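Local coordinates for VlsE1 (Borreliella burgdorferi, PDB 1L8W), which is a variable surface lipoprotein of the Lyme disease spirochaete that probably serves evasion of the host immune response through antigenic switching, at residues A201-S205 / A288-E293; V142-A148 / G195-A199; A214-V218 / D269-A273. The contacts are given in a common frame with arbitrary orientation. Numbering follows the deposited sequence.

In the fold
All three contacts belong to one largely helical chain. Contacts 1 and 2 form a continuous patch of loops, their centres 8 Å apart and more than 20 Å from the centre of the chain. V289 N and V142 O, 3.0 Å apart, are probably hydrogen-bonded and join the two, and A201 CB packs 3.1 Å from K196 O. Contact 3 lies deeper, about 12 Å from the chain centre; its own centre is 21 Å from that of contact 1 and 24 Å from that of contact 2, and it touches neither. Helix 205-216 bridges the difference, starting in contact 1 and ending in contact 3, which is nested within the loop that contact 1 closes.

Contact 1: residues A201-S205 / A288-E293; sequences AHGDS and AVKDGE
This is a loop-to-loop contact at the starts of two helices: 201-205 leads into helix 205-216, while 288-293 runs from strand 287-288 into helix 294-333. Two hydrogen bonds tie them, and 326 Å² is buried. The two segments cross at a steep angle, with CA of A201 5.0 Å from CA of K290 and CA of G203 3.8 Å from CA of V289. That closeness demands glycine, because a CB on G203 would collide with O of A288 and CA of V289. G203 O accepts from K290 N (2.7 Å, 162°), and two CA-H...O contacts flank this bond: G203 CA to A288 O at 3.6 Å and V289 CA to G203 O at 3.3 Å. The aliphatic part of K290 (chi1 m, chi2 t) lies along 201-204, its CG 4.1 Å from CB of A201 and its CD 4.4 Å from CB of D204. A288 to K290 are extended. K290-E293 turns back as a type II beta turn, with D291 at -69/144 and G292 at 83/12, closed by a weak bond from E293 N to K290 O (3.1 Å). E293 OE1 (chi1 -86°, chi2 -59°) accepts a hydrogen bond from S205 N (2.7 Å). D204, in the p rotamer, is the N-cap of helix 205-216, its OD1 accepting from A207 N; E293 occupies the N-cap position of helix 294-333. V289 pairs with V142 and A288 with L193 through backbone bonds, while S205 OG bonds weakly to K296 O, so the contact lies between the two-stranded parallel sheet and the first turns of helices 205-216 and 294-333.

Contact 2: residues V142-A148 / G195-A199; sequences VADADAA and GKAGA
Steric fit of small residues dominates where loop 142-148 meets loop 195-199, with 234 Å² buried. First the backbone shape: V142 finishes a strand in extended form, D144-A147 folds into a type I turn (A145 -49/-27, D146 -84/-30) closed by A147 N to D144 O at 2.8 Å, and A148 is extended again at -65/151. Opposite, K196 and A197 are extended and G198 takes 74/-135. The nearest CA pairs are A145 with A197 at 4.4 Å and A148 with K196 at 5.8 Å. Apolar packing centres on A197, whose CB points into the bend of the first loop: it lies 4.1 Å from CB of A148 and 4.3 Å from CG2 of V142, which is in the m rotamer. A148 CB also rests 3.9 Å from A197 N. Backbone oxygens line the rest of this hollow, since CB of A197 is 3.6 Å from V142 O, 3.7 Å from A143 O and 3.7 Å from D144 O. In return, A197 O faces A145, with CA and CB each 3.4 Å away, the former a CA-H...O contact. A143 O and G198 N approach to 2.9 Å, but the angle is too poor for a hydrogen bond. Two features favour glycine at 198: positive phi, and lack of room, since a CB would stand 2.9 Å from CB of A145. This is plain loop-loop packing, joining the loop after strand 141-142 to the one before helix 205-216. Beside it, strand 141-142 runs parallel to strand 287-288, V142 bonding through its backbone to F287 and V289, and A288 touches the side chains of V142 and A197.

Contact 3: residues A214-V218 / D269-A273; sequences AVSAV and DDQIA
The last turn of helix 205-216, with the two residues that follow it, fits against the first turn of helix 269-281, burying 298 Å². The first helix ends at S216, A217 (-75/2) comes next, and V218 (-138/153) swings into extended form; 269-273 is helical, with A273 N bonded to D269 O at 3.0 Å. Alanines allow a very close approach: CA of A214 lies 4.6 Å from CA of D269, and CA of V215 4.8 Å from CA of A273. The first bump is CB of A214, which enters the space between D269 and I272, 3.6 Å from D269 OD1 and 3.6 Å from CG2 of I272. A273 answers with its own CB, received in a hollow walled by CA and CG2 of V215, each 4.0 Å away, by A214 O at 4.1 Å and by V218 CG2 at 3.7 Å. V218, chi1 m, is the larger bump: while CG2 meets A273, its CG1 presses on the start of the helix, 3.7 Å from CB of D269, 3.7 Å from N of D270 and 4.0 Å from CB of D270. At the margin, A217 CB lies 4.0 Å from D269 OD2. I223 of helix 220-230 touches both V218 and A273, and S307 and A308 of helix 294-333 lie against V215. Chemically, the two segments meet through van der Waals packing; D269 OD1 accepts from N187 ND2, and K311 NZ bonds to the carbonyls of V215 and V218, partners that lie outside both segments. Between the segments themselves the fit is thus one of shape and apolar packing.

Contact 1: residues A201-S205 / A288-E293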
loop_
_atom_site.group_PDB
_atom_site.type_symbol
_atom_site.label_atom_id
_atom_site.label_comp_id
_atom_site.label_asym_id
_atom_site.label_seq_id
_atom_site.Cartn_x
_atom_site.Cartn_y
_atom_site.Cartn_z
ATOM N N ALA A 201 11.575 -23.409 -4.415
ATOM C CA ALA A 201 10.574 -22.347 -4.348
ATOM C C ALA A 201 9.186 -22.918 -4.626
ATOM O O ALA A 201 9.046 -23.895 -5.354
ATOM C CB ALA A 201 10.901 -21.238 -5.355
ATOM N N HIS A 202 8.161 -22.307 -4.046
ATOM C CA HIS A 202 6.808 -22.788 -4.260
ATOM C C HIS A 202 6.046 -21.883 -5.228
ATOM O O HIS A 202 5.088 -22.312 -5.868
ATOM C CB HIS A 202 6.081 -22.892 -2.915
ATOM C CG HIS A 202 6.708 -23.873 -1.969
ATOM N ND1 HIS A 202 6.607 -25.236 -2.136
ATOM C CD2 HIS A 202 7.483 -23.685 -0.874
ATOM C CE1 HIS A 202 7.292 -25.845 -1.184
ATOM N NE2 HIS A 202 7.834 -24.928 -0.408
ATOM N N GLY A 203 6.499 -20.641 -5.360
ATOM C CA GLY A 203 5.826 -19.705 -6.243
ATOM C C GLY A 203 5.542 -20.238 -7.639
ATOM O O GLY A 203 6.444 -20.708 -8.337
ATOM N N ASP A 204 4.280 -20.183 -8.047
ATOM C CA ASP A 204 3.910 -20.634 -9.379
ATOM C C ASP A 204 2.618 -20.007 -9.877
ATOM O O ASP A 204 1.954 -19.247 -9.169
ATOM C CB ASP A 204 3.818 -22.170 -9.452
ATOM C CG ASP A 204 2.699 -22.750 -8.590
ATOM O OD1 ASP A 204 1.945 -21.990 -7.942
ATOM O OD2 ASP A 204 2.583 -23.993 -8.569
ATOM N N SER A 205 2.294 -20.334 -11.121
ATOM C CA SER A 205 1.117 -19.837 -11.810
ATOM C C SER A 205 -0.128 -19.714 -10.936
ATOM O O SER A 205 -0.746 -18.654 -10.884
ATOM C CB SER A 205 0.840 -20.743 -13.015
ATOM O OG SER A 205 -0.205 -20.237 -13.820
ATOM N N ALA A 288 8.714 -13.916 -5.841
ATOM C CA ALA A 288 9.445 -15.075 -6.332
ATOM C C ALA A 288 8.614 -16.270 -6.818
ATOM O O ALA A 288 7.567 -16.607 -6.253
ATOM C CB ALA A 288 10.431 -15.526 -5.260
ATOM N N VAL A 289 9.108 -16.907 -7.873
ATOM C CA VAL A 289 8.462 -18.070 -8.464
ATOM C C VAL A 289 9.530 -19.142 -8.748
ATOM O O VAL A 289 10.733 -18.844 -8.751
ATOM C CB VAL A 289 7.760 -17.699 -9.796
ATOM C CG1 VAL A 289 6.671 -16.659 -9.554
ATOM C CG2 VAL A 289 8.784 -17.166 -10.791
ATOM N N LYS A 290 9.083 -20.380 -8.972
ATOM C CA LYS A 290 9.981 -21.496 -9.282
ATOM C C LYS A 290 10.507 -21.266 -10.695
ATOM O O LYS A 290 9.903 -20.517 -11.462
ATOM C CB LYS A 290 9.216 -22.830 -9.265
ATOM C CG LYS A 290 8.436 -23.107 -7.989
ATOM C CD LYS A 290 7.458 -24.284 -8.132
ATOM C CE LYS A 290 8.148 -25.642 -8.262
ATOM N NZ LYS A 290 8.723 -25.924 -9.612
ATOM N N ASP A 291 11.624 -21.898 -11.044
ATOM C CA ASP A 291 12.162 -21.749 -12.393
ATOM C C ASP A 291 11.202 -22.450 -13.349
ATOM O O ASP A 291 10.623 -23.487 -13.014
ATOM C CB ASP A 291 13.562 -22.358 -12.500
ATOM C CG ASP A 291 13.864 -23.330 -11.383
ATOM O OD1 ASP A 291 13.081 -24.288 -11.188
ATOM O OD2 ASP A 291 14.892 -23.131 -10.702
ATOM N N GLY A 292 11.027 -21.878 -14.536
ATOM C CA GLY A 292 10.103 -22.457 -15.491
ATOM C C GLY A 292 8.695 -21.990 -15.164
ATOM O O GLY A 292 7.713 -22.520 -15.680
ATOM N N GLU A 293 8.604 -20.991 -14.289
ATOM C CA GLU A 293 7.314 -20.439 -13.885
ATOM C C GLU A 293 7.175 -18.945 -14.162
ATOM O O GLU A 293 6.065 -18.448 -14.320
ATOM C CB GLU A 293 7.071 -20.688 -12.398
ATOM C CG GLU A 293 6.458 -22.037 -12.088
ATOM C CD GLU A 293 5.132 -22.233 -12.779
ATOM O OE1 GLU A 293 4.255 -21.357 -12.650
ATOM O OE2 GLU A 293 4.967 -23.268 -13.452
#

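Contact 2: residues V142-A148 / G195-A199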
loop_
_atom_site.group_PDB
_atom_site.type_symbol
_atom_site.label_atom_id
_atom_site.label_comp_id
_atom_site.label_asym_id
_atom_site.label_seq_id
_atom_site.Cartn_x
_atom_site.Cartn_y
_atom_site.Cartn_z
ATOM N N VAL A 142 10.964 -12.392 -9.655
ATOM C CA VAL A 142 12.246 -13.094 -9.783
ATOM C C VAL A 142 12.093 -14.614 -9.743
ATOM O O VAL A 142 11.311 -15.153 -8.957
ATOM C CB VAL A 142 13.245 -12.669 -8.672
ATOM C CG1 VAL A 142 13.532 -11.183 -8.780
ATOM C CG2 VAL A 142 12.690 -12.994 -7.305
ATOM N N ALA A 143 12.848 -15.294 -10.601
ATOM C CA ALA A 143 12.823 -16.750 -10.688
ATOM C C ALA A 143 14.171 -17.337 -10.266
ATOM O O ALA A 143 14.258 -18.516 -9.917
ATOM C CB ALA A 143 12.494 -17.174 -12.106
ATOM N N ASP A 144 15.216 -16.509 -10.314
ATOM C CA ASP A 144 16.562 -16.918 -9.918
ATOM C C ASP A 144 16.696 -16.881 -8.399
ATOM O O ASP A 144 16.462 -15.851 -7.770
ATOM C CB ASP A 144 17.623 -15.995 -10.527
ATOM C CG ASP A 144 17.795 -16.200 -12.016
ATOM O OD1 ASP A 144 17.894 -17.373 -12.446
ATOM O OD2 ASP A 144 17.845 -15.189 -12.755
ATOM N N ALA A 145 17.089 -18.009 -7.821
ATOM C CA ALA A 145 17.251 -18.131 -6.377
ATOM C C ALA A 145 18.067 -17.005 -5.743
ATOM O O ALA A 145 17.890 -16.691 -4.565
ATOM C CB ALA A 145 17.882 -19.476 -6.047
ATOM N N ASP A 146 18.960 -16.396 -6.514
ATOM C CA ASP A 146 19.783 -15.314 -5.986
ATOM C C ASP A 146 19.093 -13.955 -6.028
ATOM O O ASP A 146 19.355 -13.096 -5.184
ATOM C CB ASP A 146 21.112 -15.240 -6.742
ATOM C CG ASP A 146 21.971 -16.474 -6.533
ATOM O OD1 ASP A 146 22.097 -16.924 -5.370
ATOM O OD2 ASP A 146 22.529 -16.988 -7.528
ATOM N N ALA A 147 18.205 -13.765 -7.001
ATOM C CA ALA A 147 17.491 -12.495 -7.150
ATOM C C ALA A 147 16.497 -12.220 -6.021
ATOM O O ALA A 147 16.177 -11.063 -5.743
ATOM C CB ALA A 147 16.769 -12.458 -8.495
ATOM N N ALA A 148 16.007 -13.277 -5.378
ATOM C CA ALA A 148 15.047 -13.121 -4.284
ATOM C C ALA A 148 15.701 -12.395 -3.114
ATOM O O ALA A 148 16.908 -12.503 -2.909
ATOM C CB ALA A 148 14.526 -14.488 -3.827
ATOM N N GLY A 195 8.253 -16.147 -0.673
ATOM C CA GLY A 195 9.377 -16.971 -0.269
ATOM C C GLY A 195 10.559 -16.876 -1.212
ATOM O O GLY A 195 10.693 -15.908 -1.954
ATOM N N LYS A 196 11.418 -17.889 -1.187
ATOM C CA LYS A 196 12.589 -17.904 -2.051
ATOM C C LYS A 196 12.196 -18.267 -3.472
ATOM O O LYS A 196 11.054 -18.645 -3.737
ATOM C CB LYS A 196 13.630 -18.890 -1.517
ATOM C CG LYS A 196 13.126 -20.300 -1.365
ATOM C CD LYS A 196 14.086 -21.150 -0.548
ATOM C CE LYS A 196 14.207 -20.628 0.877
ATOM N NZ LYS A 196 15.072 -21.502 1.721
ATOM N N ALA A 197 13.146 -18.133 -4.387
ATOM C CA ALA A 197 12.904 -18.432 -5.794
ATOM C C ALA A 197 13.788 -19.577 -6.249
ATOM O O ALA A 197 14.602 -20.090 -5.481
ATOM C CB ALA A 197 13.180 -17.196 -6.644
ATOM N N GLY A 198 13.615 -19.974 -7.504
ATOM C CA GLY A 198 14.410 -21.049 -8.064
ATOM C C GLY A 198 14.046 -22.439 -7.581
ATOM O O GLY A 198 12.874 -22.804 -7.513
ATOM N N ALA A 199 15.078 -23.205 -7.243
ATOM C CA ALA A 199 14.951 -24.583 -6.778
ATOM C C ALA A 199 13.805 -24.883 -5.809
ATOM O O ALA A 199 12.696 -25.200 -6.229
ATOM C CB ALA A 199 16.276 -25.033 -6.167
#

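Contact 3: residues A214-V218 / D269-A273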
loop_
_atom_site.group_PDB
_atom_site.type_symbol
_atom_site.label_atom_id
_atom_site.label_comp_id
_atom_site.label_asym_id
_atom_site.label_seq_id
_atom_site.Cartn_x
_atom_site.Cartn_y
_atom_site.Cartn_z
ATOM N N ALA A 214 -7.138 -12.364 -4.354
ATOM C CA ALA A 214 -7.211 -11.713 -3.055
ATOM C C ALA A 214 -7.377 -10.206 -3.247
ATOM O O ALA A 214 -8.189 -9.562 -2.572
ATOM C CB ALA A 214 -5.933 -12.014 -2.252
ATOM N N VAL A 215 -6.601 -9.646 -4.170
ATOM C CA VAL A 215 -6.661 -8.221 -4.471
ATOM C C VAL A 215 -7.990 -7.854 -5.141
ATOM O O VAL A 215 -8.543 -6.782 -4.892
ATOM C CB VAL A 215 -5.485 -7.801 -5.404
ATOM C CG1 VAL A 215 -5.685 -6.372 -5.925
ATOM C CG2 VAL A 215 -4.176 -7.913 -4.657
ATOM N N SER A 216 -8.509 -8.739 -5.981
ATOM C CA SER A 216 -9.766 -8.444 -6.664
ATOM C C SER A 216 -10.948 -8.447 -5.710
ATOM O O SER A 216 -11.899 -7.681 -5.892
ATOM C CB SER A 216 -10.035 -9.454 -7.784
ATOM O OG SER A 216 -10.322 -10.742 -7.258
ATOM N N ALA A 217 -10.865 -9.302 -4.692
ATOM C CA ALA A 217 -11.918 -9.477 -3.692
ATOM C C ALA A 217 -12.064 -8.383 -2.636
ATOM O O ALA A 217 -12.913 -8.494 -1.746
ATOM C CB ALA A 217 -11.725 -10.821 -2.998
ATOM N N VAL A 218 -11.250 -7.334 -2.716
ATOM C CA VAL A 218 -11.327 -6.254 -1.734
ATOM C C VAL A 218 -11.215 -4.875 -2.384
ATOM O O VAL A 218 -10.628 -4.729 -3.455
ATOM C CB VAL A 218 -10.221 -6.402 -0.667
ATOM C CG1 VAL A 218 -10.393 -7.723 0.076
ATOM C CG2 VAL A 218 -8.844 -6.331 -1.327
ATOM N N ASP A 269 -8.385 -12.082 2.641
ATOM C CA ASP A 269 -8.145 -11.284 1.444
ATOM C C ASP A 269 -7.655 -9.852 1.611
ATOM O O ASP A 269 -6.849 -9.384 0.812
ATOM C CB ASP A 269 -9.404 -11.273 0.574
ATOM C CG ASP A 269 -9.749 -12.649 0.035
ATOM O OD1 ASP A 269 -8.844 -13.313 -0.517
ATOM O OD2 ASP A 269 -10.925 -13.059 0.157
ATOM N N ASP A 270 -8.140 -9.140 2.617
ATOM C CA ASP A 270 -7.694 -7.766 2.789
ATOM C C ASP A 270 -6.272 -7.691 3.364
ATOM O O ASP A 270 -5.540 -6.741 3.080
ATOM C CB ASP A 270 -8.701 -6.979 3.639
ATOM C CG ASP A 270 -8.975 -7.626 4.978
ATOM O OD1 ASP A 270 -8.603 -8.808 5.162
ATOM O OD2 ASP A 270 -9.576 -6.944 5.843
ATOM N N GLN A 271 -5.883 -8.709 4.135
ATOM C CA GLN A 271 -4.548 -8.798 4.729
ATOM C C GLN A 271 -3.535 -9.211 3.660
ATOM O O GLN A 271 -2.419 -8.683 3.587
ATOM C CB GLN A 271 -4.532 -9.835 5.845
ATOM C CG GLN A 271 -5.565 -9.599 6.939
ATOM C CD GLN A 271 -5.389 -8.260 7.617
ATOM O OE1 GLN A 271 -4.288 -7.905 8.034
ATOM N NE2 GLN A 271 -6.476 -7.511 7.741
ATOM N N ILE A 272 -3.931 -10.175 2.839
ATOM C CA ILE A 272 -3.080 -10.639 1.756
ATOM C C ILE A 272 -2.864 -9.481 0.777
ATOM O O ILE A 272 -1.733 -9.178 0.408
ATOM C CB ILE A 272 -3.731 -11.810 1.014
ATOM C CG1 ILE A 272 -3.876 -12.991 1.975
ATOM C CG2 ILE A 272 -2.919 -12.164 -0.215
ATOM C CD1 ILE A 272 -4.623 -14.167 1.408
ATOM N N ALA A 273 -3.959 -8.845 0.368
ATOM C CA ALA A 273 -3.904 -7.715 -0.559
ATOM C C ALA A 273 -3.032 -6.579 -0.001
ATOM O O ALA A 273 -2.389 -5.844 -0.764
ATOM C CB ALA A 273 -5.309 -7.211 -0.844
#